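Side-chain contacts in putative sugar kinase PH1459 (Pyrococcus horikoshii, PDB 3EWM), which probably acts as an ATP-dependent carbohydrate kinase of the PfkB family, perhaps a fructokinase: residues A136-P139 with S140-T143; E195-Y198 with L199-G203; P289-D292 with E293-Y297. All blocks are in the same frame, centred on the assembly; numbering follows the deposited sequence.

Contact 1: A136-P139 with S140-T143; sequences ARNP and SRET
R137 O accepts the amide of R141, N to O 2.8 Å, and P139 O that of T143, N to O 3.0 Å, so the loop A136-P139 passes directly into the first turn of helix 140-151. The second of these bonds comes almost end-on to its carbonyl. A cis peptide between N138 and P139 makes the bend just before the helix, and the P139 side chain touches N111.

The R141 side chain turns back toward A136. Its CG stands anti to the backbone N (chi1 169°) and the chain kinks at chi3 (89°), which returns the guanidinium to the loop. There the amide carbon CG of N138 stands 4.3 Å above one face, displaced toward the rim, while A136 O is at the edge, 3.3 Å from R141 NH1. That NH1 is hydrogen-bonded to L135 O. R137 turns the other way: its NH1 bonds to A136 O at 2.8 Å, coming from above the carbonyl plane, and its NE forms a salt bridge with D105. S140 OG bonds to Y109 O and M112 N, and T143 OG1 to M112 O.

The A136 carbonyl, also bonded by Q171 NE2, is probably polarised by the positive charge around it. With the NH1 atoms of R137 and R141 5.9 Å apart, the D105 carboxylate is likely to ease their mutual repulsion.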
loop_
_atom_site.group_PDB
_atom_site.type_symbol
_atom_site.label_atom_id
_atom_site.label_comp_id
_atom_site.label_asym_id
_atom_site.label_seq_id
_atom_site.Cartn_x
_atom_site.Cartn_y
_atom_site.Cartn_z
ATOM N N ALA A 136 -17.283 1.623 0.741
ATOM C CA ALA A 136 -16.960 0.227 0.534
ATOM C C ALA A 136 -16.659 -0.503 1.833
ATOM O O ALA A 136 -16.815 -1.716 1.900
ATOM C CB ALA A 136 -15.808 0.063 -0.484
ATOM N N ARG A 137 -16.255 0.244 2.872
ATOM C CA ARG A 137 -15.883 -0.369 4.131
ATOM C C ARG A 137 -16.408 0.427 5.303
ATOM O O ARG A 137 -16.487 1.643 5.249
ATOM C CB ARG A 137 -14.361 -0.461 4.277
ATOM C CG ARG A 137 -13.655 -1.247 3.197
ATOM C CD ARG A 137 -13.876 -2.754 3.369
ATOM N NE ARG A 137 -13.142 -3.479 2.337
ATOM C CZ ARG A 137 -13.571 -3.663 1.091
ATOM N NH1 ARG A 137 -14.756 -3.204 0.698
ATOM N NH2 ARG A 137 -12.811 -4.319 0.227
ATOM N N ASN A 138 -16.725 -0.291 6.372
ATOM C CA ASN A 138 -16.979 0.326 7.645
ATOM C C ASN A 138 -15.652 0.499 8.378
ATOM O O ASN A 138 -14.683 -0.159 8.025
ATOM C CB ASN A 138 -17.947 -0.536 8.450
ATOM C CG ASN A 138 -19.397 -0.253 8.125
ATOM O OD1 ASN A 138 -20.227 -1.165 8.111
ATOM N ND2 ASN A 138 -19.726 1.009 7.909
ATOM N N PRO A 139 -15.595 1.390 9.386
ATOM C CA PRO A 139 -16.654 2.280 9.871
ATOM C C PRO A 139 -16.978 3.460 8.959
ATOM O O PRO A 139 -17.977 4.129 9.194
ATOM C CB PRO A 139 -16.087 2.813 11.197
ATOM C CG PRO A 139 -14.611 2.780 10.974
ATOM C CD PRO A 139 -14.372 1.520 10.204
ATOM N N SER A 140 -16.159 3.714 7.939
ATOM C CA SER A 140 -16.328 4.926 7.138
ATOM C C SER A 140 -17.690 4.987 6.444
ATOM O O SER A 140 -18.332 6.044 6.427
ATOM C CB SER A 140 -15.210 5.078 6.116
ATOM O OG SER A 140 -14.140 5.798 6.699
ATOM N N ARG A 141 -18.125 3.859 5.891
ATOM C CA ARG A 141 -19.436 3.786 5.272
ATOM C C ARG A 141 -20.536 4.318 6.189
ATOM O O ARG A 141 -21.246 5.246 5.836
ATOM C CB ARG A 141 -19.759 2.368 4.826
ATOM C CG ARG A 141 -21.209 2.214 4.438
ATOM C CD ARG A 141 -21.353 1.081 3.472
ATOM N NE ARG A 141 -21.575 -0.180 4.139
ATOM C CZ ARG A 141 -20.856 -1.284 3.976
ATOM N NH1 ARG A 141 -19.808 -1.319 3.165
ATOM N NH2 ARG A 141 -21.204 -2.374 4.644
ATOM N N GLU A 142 -20.659 3.750 7.378
ATOM C CA GLU A 142 -21.714 4.173 8.283
ATOM C C GLU A 142 -21.554 5.628 8.704
ATOM O O GLU A 142 -22.531 6.358 8.769
ATOM C CB GLU A 142 -21.843 3.208 9.472
ATOM C CG GLU A 142 -22.600 1.976 9.036
ATOM C CD GLU A 142 -22.600 0.845 10.032
ATOM O OE1 GLU A 142 -23.134 -0.215 9.635
ATOM O OE2 GLU A 142 -22.078 1.000 11.167
ATOM N N THR A 143 -20.309 6.035 8.945
ATOM C CA THR A 143 -19.983 7.370 9.374
ATOM C C THR A 143 -20.394 8.374 8.299
ATOM O O THR A 143 -21.099 9.340 8.594
ATOM C CB THR A 143 -18.486 7.503 9.707
ATOM O OG1 THR A 143 -18.180 6.681 10.849
ATOM C CG2 THR A 143 -18.124 8.961 10.003
#

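Contact 2: E195-Y198 with L199-G203; sequences EVLY and LENQG
The amide of Q202 does two things to Y198 at once: NE2 donates to Y198 O (2.9 Å, N-H...O 169°) and sits over one face of that residue's own ring, 3.1 Å above its plane and displaced toward the rim. Ring and amide planes stand 78° apart, so the amide presents its nitrogen end to the ring, nearest at CE2, with NE2 to CE2 3.2 Å. The carbonyl oxygen is met from above its plane. Y198 carries CG anti to its N (chi1 180°), which places one ring face against Q202 NE2. An alanine in place of Y198 is likely to leave Q202 NE2 with its carbonyl bond but no ring beneath it, letting the amide turn more easily, and to strip L199 CD2 of its contact with the ring.

The rest of the helix end is more regular. L199, E200 and N201 donate their backbone N-H groups to the carbonyls of E195, V196 and L197. Beside them V196 and E200 run together, CG1 to OE1 3.4 Å, while E200 OE2 bonds to V206 N, and N201 ND2 rests 3.4 Å from L197 CD1. At the far end G203, with positive phi, is the C-prime residue of a Schellman motif; G203 N bonds to E200 O, the next amide to L199 O.

This helix, 193-200, links strands 188-192 and 211-215 in a beta-alpha-beta unit. E195, bonded to S192 N and L163 N, has its side chain about 6 Å from those of the ATP-binding residues K190 and T215, while Y198, L199 and Q202 pack on helix 172-185.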
loop_
_atom_site.group_PDB
_atom_site.type_symbol
_atom_site.label_atom_id
_atom_site.label_comp_id
_atom_site.label_asym_id
_atom_site.label_seq_id
_atom_site.Cartn_x
_atom_site.Cartn_y
_atom_site.Cartn_z
ATOM N N GLU A 195 -22.750 2.894 -15.405
ATOM C CA GLU A 195 -23.273 2.826 -14.036
ATOM C C GLU A 195 -24.792 2.934 -13.983
ATOM O O GLU A 195 -25.448 2.212 -13.226
ATOM C CB GLU A 195 -22.659 3.927 -13.188
ATOM C CG GLU A 195 -21.220 3.660 -12.856
ATOM C CD GLU A 195 -20.450 4.902 -12.389
ATOM O OE1 GLU A 195 -21.013 6.024 -12.348
ATOM O OE2 GLU A 195 -19.260 4.724 -12.093
ATOM N N VAL A 196 -25.346 3.832 -14.783
ATOM C CA VAL A 196 -26.796 4.021 -14.849
ATOM C C VAL A 196 -27.430 2.694 -15.235
ATOM O O VAL A 196 -28.321 2.208 -14.544
ATOM C CB VAL A 196 -27.189 5.123 -15.846
ATOM C CG1 VAL A 196 -28.708 5.132 -16.090
ATOM C CG2 VAL A 196 -26.734 6.456 -15.322
ATOM N N LEU A 197 -26.924 2.091 -16.312
ATOM C CA LEU A 197 -27.477 0.836 -16.808
ATOM C C LEU A 197 -27.377 -0.242 -15.723
ATOM O O LEU A 197 -28.347 -0.940 -15.428
ATOM C CB LEU A 197 -26.740 0.387 -18.075
ATOM C CG LEU A 197 -27.301 -0.875 -18.735
ATOM C CD1 LEU A 197 -28.750 -0.655 -19.215
ATOM C CD2 LEU A 197 -26.390 -1.313 -19.883
ATOM N N TYR A 198 -26.205 -0.342 -15.113
ATOM C CA TYR A 198 -25.940 -1.384 -14.138
ATOM C C TYR A 198 -26.879 -1.284 -12.935
ATOM O O TYR A 198 -27.515 -2.273 -12.508
ATOM C CB TYR A 198 -24.474 -1.324 -13.701
ATOM C CG TYR A 198 -24.119 -2.375 -12.679
ATOM C CD1 TYR A 198 -23.918 -3.697 -13.059
ATOM C CD2 TYR A 198 -23.991 -2.043 -11.325
ATOM C CE1 TYR A 198 -23.584 -4.674 -12.114
ATOM C CE2 TYR A 198 -23.663 -3.005 -10.375
ATOM C CZ TYR A 198 -23.467 -4.315 -10.774
ATOM O OH TYR A 198 -23.151 -5.266 -9.836
ATOM N N LEU A 199 -26.968 -0.081 -12.397
ATOM C CA LEU A 199 -27.751 0.154 -11.207
ATOM C C LEU A 199 -29.250 0.157 -11.462
ATOM O O LEU A 199 -30.001 -0.491 -10.734
ATOM C CB LEU A 199 -27.297 1.444 -10.551
ATOM C CG LEU A 199 -25.884 1.326 -9.958
ATOM C CD1 LEU A 199 -25.432 2.660 -9.405
ATOM C CD2 LEU A 199 -25.860 0.261 -8.890
ATOM N N GLU A 200 -29.677 0.840 -12.519
ATOM C CA GLU A 200 -31.108 0.956 -12.811
ATOM C C GLU A 200 -31.722 -0.383 -13.158
ATOM O O GLU A 200 -32.895 -0.615 -12.872
ATOM C CB GLU A 200 -31.371 1.995 -13.894
ATOM C CG GLU A 200 -31.095 3.406 -13.409
ATOM C CD GLU A 200 -31.703 4.477 -14.280
ATOM O OE1 GLU A 200 -31.968 4.211 -15.473
ATOM O OE2 GLU A 200 -31.899 5.596 -13.759
ATOM N N ASN A 201 -30.907 -1.269 -13.729
ATOM C CA ASN A 201 -31.307 -2.644 -13.979
ATOM C C ASN A 201 -31.406 -3.515 -12.736
ATOM O O ASN A 201 -31.823 -4.671 -12.812
ATOM C CB ASN A 201 -30.390 -3.285 -15.024
ATOM C CG ASN A 201 -30.757 -2.852 -16.419
ATOM O OD1 ASN A 201 -31.766 -2.147 -16.611
ATOM N ND2 ASN A 201 -29.961 -3.248 -17.396
ATOM N N GLN A 202 -31.005 -2.956 -11.601
ATOM C CA GLN A 202 -31.220 -3.599 -10.311
ATOM C C GLN A 202 -32.196 -2.791 -9.470
ATOM O O GLN A 202 -32.231 -2.914 -8.239
ATOM C CB GLN A 202 -29.892 -3.798 -9.604
ATOM C CG GLN A 202 -28.953 -4.631 -10.420
ATOM C CD GLN A 202 -27.619 -4.754 -9.792
ATOM O OE1 GLN A 202 -27.415 -5.581 -8.904
ATOM N NE2 GLN A 202 -26.678 -3.944 -10.249
ATOM N N GLY A 203 -33.002 -1.986 -10.161
ATOM C CA GLY A 203 -34.096 -1.251 -9.556
ATOM C C GLY A 203 -33.654 -0.035 -8.768
ATOM O O GLY A 203 -34.433 0.500 -7.986
#

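Contact 3: P289-D292 with E293-Y297; sequences PRKD and ELLKY
E293 leaves the helix with CG beside its backbone N and anti to the carbonyl carbon (chi1 -50°), and its extended chain then carries the carboxylate back to the N-H of R290. The resulting bond is nearly straight, R290 N to E293 OE1 2.8 Å with an N-H...O angle of 173°, although the donor approaches from above the carboxylate plane. R290 is the N-cap of helix 291-294 and E293 is three residues on, so this is the glutamate's half of a capping box. The other half would need a polar side chain on the N-cap to take the E293 amide; R290 instead sends its guanidinium outward to a salt bridge with E72.

The carboxylate also lies against carbon: OE1 is 3.4 Å from R290 CG, and OE2 is 3.8 Å from P289 CB. Past it, the pyrrolidine ring of P289 meets L294, CG to CD2 3.8 Å, and both residues pack on L278 of helix 265-279. On another side of the turn the K291 chain, extended throughout, passes L295, with K291 CG 3.8 Å from L295 CD2. The short helix is held by L294 N to R290 O (3.0 Å) and L295 N to K291 O (2.8 Å), before a type I turn from L294 brings the chain to Y297, the N-cap of helix 298-304.

Two acids share the opening turn, D292 OD1 standing 4.7 Å from E293 OE1. Their mutual repulsion is probably offset in part by the positive end of the helix and, weakly, by a long ion pair from E293 to K282. The capping bond thus gives the first N-H of this turn an acceptor that the helix itself cannot supply.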
loop_
_atom_site.group_PDB
_atom_site.type_symbol
_atom_site.label_atom_id
_atom_site.label_comp_id
_atom_site.label_asym_id
_atom_site.label_seq_id
_atom_site.Cartn_x
_atom_site.Cartn_y
_atom_site.Cartn_z
ATOM N N PRO A 289 -8.472 23.017 -14.628
ATOM C CA PRO A 289 -7.805 24.288 -14.909
ATOM C C PRO A 289 -8.107 25.327 -13.834
ATOM O O PRO A 289 -9.110 25.235 -13.133
ATOM C CB PRO A 289 -8.400 24.707 -16.247
ATOM C CG PRO A 289 -9.772 24.042 -16.262
ATOM C CD PRO A 289 -9.495 22.703 -15.646
ATOM N N ARG A 290 -7.230 26.309 -13.720
ATOM C CA ARG A 290 -7.414 27.377 -12.759
ATOM C C ARG A 290 -8.427 28.400 -13.264
ATOM O O ARG A 290 -8.580 28.603 -14.481
ATOM C CB ARG A 290 -6.068 28.036 -12.454
ATOM C CG ARG A 290 -5.019 27.012 -12.031
ATOM C CD ARG A 290 -3.934 27.594 -11.168
ATOM N NE ARG A 290 -3.535 26.596 -10.181
ATOM C CZ ARG A 290 -4.036 26.508 -8.947
ATOM N NH1 ARG A 290 -4.951 27.371 -8.507
ATOM N NH2 ARG A 290 -3.611 25.550 -8.145
ATOM N N LYS A 291 -9.122 29.022 -12.314
ATOM C CA LYS A 291 -10.021 30.125 -12.577
ATOM C C LYS A 291 -9.407 31.135 -13.560
ATOM O O LYS A 291 -10.064 31.548 -14.525
ATOM C CB LYS A 291 -10.386 30.811 -11.254
ATOM C CG LYS A 291 -11.208 32.053 -11.422
ATOM C CD LYS A 291 -11.838 32.476 -10.121
ATOM C CE LYS A 291 -12.630 33.747 -10.313
ATOM N NZ LYS A 291 -13.555 34.014 -9.181
ATOM N N ASP A 292 -8.149 31.507 -13.331
ATOM C CA ASP A 292 -7.492 32.529 -14.160
ATOM C C ASP A 292 -7.399 32.103 -15.635
ATOM O O ASP A 292 -7.613 32.914 -16.528
ATOM C CB ASP A 292 -6.125 32.929 -13.586
ATOM C CG ASP A 292 -5.183 31.745 -13.400
ATOM O OD1 ASP A 292 -4.810 31.093 -14.404
ATOM O OD2 ASP A 292 -4.793 31.468 -12.245
ATOM N N GLU A 293 -7.111 30.829 -15.882
ATOM C CA GLU A 293 -7.124 30.300 -17.243
ATOM C C GLU A 293 -8.520 30.287 -17.836
ATOM O O GLU A 293 -8.690 30.568 -19.020
ATOM C CB GLU A 293 -6.637 28.863 -17.282
ATOM C CG GLU A 293 -5.349 28.553 -16.598
ATOM C CD GLU A 293 -5.170 27.056 -16.516
ATOM O OE1 GLU A 293 -4.961 26.535 -15.402
ATOM O OE2 GLU A 293 -5.304 26.406 -17.578
ATOM N N LEU A 294 -9.509 29.919 -17.018
ATOM C CA LEU A 294 -10.889 29.789 -17.471
ATOM C C LEU A 294 -11.514 31.129 -17.810
ATOM O O LEU A 294 -12.355 31.220 -18.707
ATOM C CB LEU A 294 -11.738 29.074 -16.422
ATOM C CG LEU A 294 -11.512 27.565 -16.325
ATOM C CD1 LEU A 294 -11.978 27.075 -14.960
ATOM C CD2 LEU A 294 -12.197 26.766 -17.437
ATOM N N LEU A 295 -11.089 32.168 -17.100
ATOM C CA LEU A 295 -11.624 33.509 -17.309
ATOM C C LEU A 295 -11.385 34.046 -18.731
ATOM O O LEU A 295 -12.075 34.960 -19.167
ATOM C CB LEU A 295 -11.080 34.467 -16.252
ATOM C CG LEU A 295 -11.905 34.867 -15.018
ATOM C CD1 LEU A 295 -13.049 33.945 -14.677
ATOM C CD2 LEU A 295 -10.975 35.004 -13.847
ATOM N N LYS A 296 -10.446 33.439 -19.454
ATOM C CA LYS A 296 -10.164 33.790 -20.857
ATOM C C LYS A 296 -11.270 33.343 -21.818
ATOM O O LYS A 296 -11.263 33.719 -22.995
ATOM C CB LYS A 296 -8.822 33.194 -21.309
ATOM C CG LYS A 296 -7.674 33.353 -20.302
ATOM C CD LYS A 296 -6.981 34.691 -20.390
ATOM C CE LYS A 296 -5.878 34.689 -21.447
ATOM N NZ LYS A 296 -5.135 35.992 -21.446
ATOM N N TYR A 297 -12.210 32.547 -21.308
ATOM C CA TYR A 297 -13.316 31.991 -22.091
ATOM C C TYR A 297 -14.643 32.500 -21.572
ATOM O O TYR A 297 -14.834 32.625 -20.358
ATOM C CB TYR A 297 -13.318 30.458 -22.021
ATOM C CG TYR A 297 -12.058 29.827 -22.546
ATOM C CD1 TYR A 297 -11.958 29.431 -23.876
ATOM C CD2 TYR A 297 -10.947 29.643 -21.711
ATOM C CE1 TYR A 297 -10.783 28.848 -24.363
ATOM C CE2 TYR A 297 -9.770 29.066 -22.190
ATOM C CZ TYR A 297 -9.695 28.674 -23.511
ATOM O OH TYR A 297 -8.531 28.106 -23.984
#

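How the contacts relate
From the N terminus, the three contacts follow one another in series: none crosses or encloses another, and each closes only a turn within one continuous run of chain. Contact 1 leads the loop after strand 127-131 into helix 140-151. Contact 2 ends helix 193-200 on the way to strand 211-215; its nearest atoms are about 13 Å from those of contact 1, yet both lean on helix 172-185. Contact 3 comes near the C terminus, where the short helix 291-294 joins helices 265-279 and 298-304. It lies on the opposite side of the chain's centre from the other two, with centres 36 to 37 Å away.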